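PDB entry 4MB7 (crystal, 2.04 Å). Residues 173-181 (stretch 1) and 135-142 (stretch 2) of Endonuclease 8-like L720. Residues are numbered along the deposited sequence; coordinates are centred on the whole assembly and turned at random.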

# COMPACT_ATOMS: atom_id res chain seq x y z
N ASP A 173 -5.32 -10.05 1.74
CA ASP A 173 -5.25 -9.90 3.19
C ASP A 173 -4.04 -9.04 3.55
O ASP A 173 -2.90 -9.43 3.30
CB ASP A 173 -5.15 -11.27 3.86
CG ASP A 173 -5.41 -11.22 5.36
OD1 ASP A 173 -6.23 -12.03 5.84
OD2 ASP A 173 -4.80 -10.38 6.05
N GLN A 174 -4.30 -7.88 4.15
CA GLN A 174 -3.25 -6.91 4.42
C GLN A 174 -2.41 -7.23 5.65
O GLN A 174 -1.44 -6.54 5.95
CB GLN A 174 -3.84 -5.49 4.52
CG GLN A 174 -4.41 -5.00 3.21
CD GLN A 174 -3.40 -5.04 2.09
OE1 GLN A 174 -2.35 -4.40 2.16
NE2 GLN A 174 -3.70 -5.80 1.04
N GLU A 175 -2.79 -8.29 6.36
CA GLU A 175 -1.98 -8.75 7.48
C GLU A 175 -0.83 -9.62 6.96
O GLU A 175 0.27 -9.61 7.51
CB GLU A 175 -2.83 -9.54 8.47
CG GLU A 175 -2.04 -10.12 9.63
CD GLU A 175 -2.92 -10.78 10.67
OE1 GLU A 175 -4.16 -10.64 10.58
OE2 GLU A 175 -2.38 -11.43 11.59
N TYR A 176 -1.09 -10.35 5.87
CA TYR A 176 -0.13 -11.31 5.34
C TYR A 176 0.54 -10.85 4.05
O TYR A 176 1.69 -11.21 3.77
CB TYR A 176 -0.78 -12.68 5.16
CG TYR A 176 -1.22 -13.28 6.48
CD1 TYR A 176 -0.31 -13.92 7.30
CD2 TYR A 176 -2.54 -13.19 6.90
CE1 TYR A 176 -0.69 -14.46 8.51
CE2 TYR A 176 -2.94 -13.73 8.11
CZ TYR A 176 -2.01 -14.36 8.91
OH TYR A 176 -2.39 -14.90 10.12
N PHE A 177 -0.17 -10.06 3.25
CA PHE A 177 0.40 -9.48 2.04
C PHE A 177 0.20 -7.96 2.01
O PHE A 177 -0.45 -7.44 1.10
CB PHE A 177 -0.24 -10.11 0.80
CG PHE A 177 0.04 -11.58 0.65
CD1 PHE A 177 -0.82 -12.52 1.20
CD2 PHE A 177 1.15 -12.02 -0.04
CE1 PHE A 177 -0.57 -13.87 1.07
CE2 PHE A 177 1.41 -13.38 -0.18
CZ PHE A 177 0.54 -14.30 0.38
N PRO A 178 0.78 -7.24 2.98
CA PRO A 178 0.59 -5.79 3.02
C PRO A 178 1.18 -5.12 1.78
O PRO A 178 2.37 -5.28 1.50
CB PRO A 178 1.34 -5.36 4.28
CG PRO A 178 2.36 -6.43 4.49
CD PRO A 178 1.72 -7.70 4.02
N GLY A 179 0.36 -4.38 1.05
CA GLY A 179 0.81 -3.69 -0.15
C GLY A 179 0.24 -4.29 -1.42
O GLY A 179 0.15 -3.62 -2.45
N VAL A 180 -0.14 -5.56 -1.35
CA VAL A 180 -0.70 -6.25 -2.50
C VAL A 180 -2.13 -5.79 -2.76
O VAL A 180 -2.97 -5.79 -1.85
CB VAL A 180 -0.67 -7.78 -2.32
CG1 VAL A 180 -1.38 -8.48 -3.47
CG2 VAL A 180 0.77 -8.26 -2.20
N GLY A 181 -2.41 -5.39 -3.99
CA GLY A 181 -3.74 -4.94 -4.37
C GLY A 181 -4.34 -5.77 -5.49
O GLY A 181 -3.85 -6.85 -5.81
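Stretch 2 (135-142) KLMKYDLS

How does stretch 2 lie on stretch 1? Neither segment offers a strand or a long helix to pack with: stretch 1 is irregular loop throughout, and stretch 2 leaves a helix that began earlier in the chain and continues as loop or turn. There is therefore no helix pair whose crossing could be measured. The two run in the same general sense, Leu136 lying near Glu175 and Leu141 near Val180, and the backbones come closest at Pro178 and Asp140, whose CA atoms are 5.3 Å apart. The contact is modest, burying 318 Å² over both sides, and no direct hydrogen bond crosses it.

Which residue of stretch 1 carries the contact? Pro178 does, with the largest covered area of the set and its CA-to-CB bond directed toward stretch 2. Its ring, puckered C-gamma endo, rests against the backbone of stretch 2: CD lies 3.5 Å from Tyr139 O, CG lies 3.8 Å from Leu136 O, and CG also meets Tyr139 CB at 3.9 Å. Leu136 O also accepts from Tyr139 N at 3.0 Å, so Pro178 CG meets an oxygen that is already hydrogen-bonded. The carbonyls of Pro178 and Tyr139 cannot bond to one another, both being acceptors; a water supplies the missing protons, donating to Pro178 O at 2.8 Å and to Tyr139 O at 2.9 Å while accepting from Leu141 N at 3.0 Å.

How do the side chains of stretch 2 adapt? Leu136, m at chi1 and t at chi2, directs its CA-to-CB bond toward stretch 1 and sets its CD2 methyl 3.8 Å from Glu175 O. Tyr139 also starts toward stretch 1, but with chi1 at -56° its end leads away; the ring meets Glu175 O obliquely, with CD2 4.1 Å from that oxygen. Leu141 begins sideways, yet its m, t conformation brings the end nearer, and its CD1 reaches 4.4 Å from Val180 CG2, a loose apolar contact. Asp140 is t at chi1 and turns its carboxylate back on its own chain: OD1 accepts from both Ser142 N and Ser142 OG, each at 2.9 Å, while OD2 is bonded elsewhere in the structure. Ser142, p at chi1, thus has its hydroxyl turned to Asp140.

What holds stretch 1 in shape beneath this contact? A type II beta turn runs from Phe177 to Val180, closed by Val180 N to Phe177 O at 3.1 Å. Gly179, at phi 111°, suits the turn because a CB would be jammed against the carbonyl of Pro178; that CB would also lie 3.5 Å from Asp140 OD1. Gln174 folds back with all three chi angles near -60°, so its amide clamps the turn: OE1 accepts from Gly179 N at 2.9 Å, and NE2 donates to Val180 O at 3.0 Å. The CA-to-CB bond of Glu175 points away from stretch 2 and its side chain is extended, t at chi1 and chi2; its contacts with Leu136 and Tyr139 are made through its backbone carbonyl.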

# COMPACT_ATOMS: atom_id res chain seq x y z
N LYS A 135 6.32 -3.72 12.63
CA LYS A 135 6.44 -5.15 12.38
C LYS A 135 6.00 -5.51 10.96
O LYS A 135 6.60 -6.38 10.32
CB LYS A 135 5.62 -5.94 13.40
CG LYS A 135 5.62 -7.44 13.17
N LEU A 136 4.97 -4.83 10.48
CA LEU A 136 4.39 -5.13 9.17
C LEU A 136 5.31 -4.76 8.00
O LEU A 136 5.12 -5.26 6.88
CB LEU A 136 3.03 -4.44 9.01
CG LEU A 136 1.88 -5.11 9.77
CD1 LEU A 136 0.65 -4.21 9.79
CD2 LEU A 136 1.55 -6.46 9.15
N MET A 137 6.29 -3.90 8.25
CA MET A 137 7.25 -3.52 7.22
C MET A 137 8.05 -4.72 6.74
O MET A 137 8.48 -4.79 5.58
CB MET A 137 8.22 -2.46 7.74
CG MET A 137 7.60 -1.09 7.99
SD MET A 137 8.85 0.11 8.47
CE MET A 137 9.90 0.10 7.02
N LYS A 138 8.25 -5.68 7.64
CA LYS A 138 9.02 -6.88 7.33
C LYS A 138 8.26 -7.82 6.40
O LYS A 138 8.86 -8.71 5.79
CB LYS A 138 9.40 -7.61 8.62
CG LYS A 138 10.23 -6.79 9.58
CD LYS A 138 10.61 -7.61 10.81
CE LYS A 138 11.49 -6.81 11.76
NZ LYS A 138 11.88 -7.62 12.95
N TYR A 139 6.95 -7.62 6.28
CA TYR A 139 6.11 -8.49 5.46
C TYR A 139 5.74 -7.83 4.13
O TYR A 139 5.11 -8.44 3.28
CB TYR A 139 4.84 -8.88 6.22
CG TYR A 139 5.09 -9.54 7.55
CD1 TYR A 139 6.18 -10.38 7.74
CD2 TYR A 139 4.24 -9.32 8.63
CE1 TYR A 139 6.42 -10.98 8.96
CE2 TYR A 139 4.46 -9.92 9.85
CZ TYR A 139 5.55 -10.75 10.02
OH TYR A 139 5.78 -11.35 11.24
N ASP A 140 6.14 -6.57 3.98
CA ASP A 140 5.87 -5.80 2.77
C ASP A 140 6.89 -6.18 1.70
O ASP A 140 8.08 -5.90 1.84
CB ASP A 140 5.96 -4.30 3.09
CG ASP A 140 5.51 -3.41 1.92
OD1 ASP A 140 5.66 -3.80 0.75
OD2 ASP A 140 5.00 -2.30 2.20
N LEU A 141 6.40 -6.80 0.63
CA LEU A 141 7.26 -7.29 -0.45
C LEU A 141 8.06 -6.19 -1.15
O LEU A 141 9.09 -6.47 -1.77
CB LEU A 141 6.43 -8.07 -1.47
CG LEU A 141 5.85 -9.40 -0.98
CD1 LEU A 141 4.80 -9.90 -1.95
CD2 LEU A 141 6.95 -10.42 -0.82
N SER A 142 7.59 -4.95 -1.07
CA SER A 142 8.27 -3.84 -1.74
C SER A 142 9.16 -3.04 -0.78
O SER A 142 9.89 -2.16 -1.21
CB SER A 142 7.25 -2.90 -2.39
OG SER A 142 6.57 -2.13 -1.41
O HOH W 1 3.53 -7.78 0.94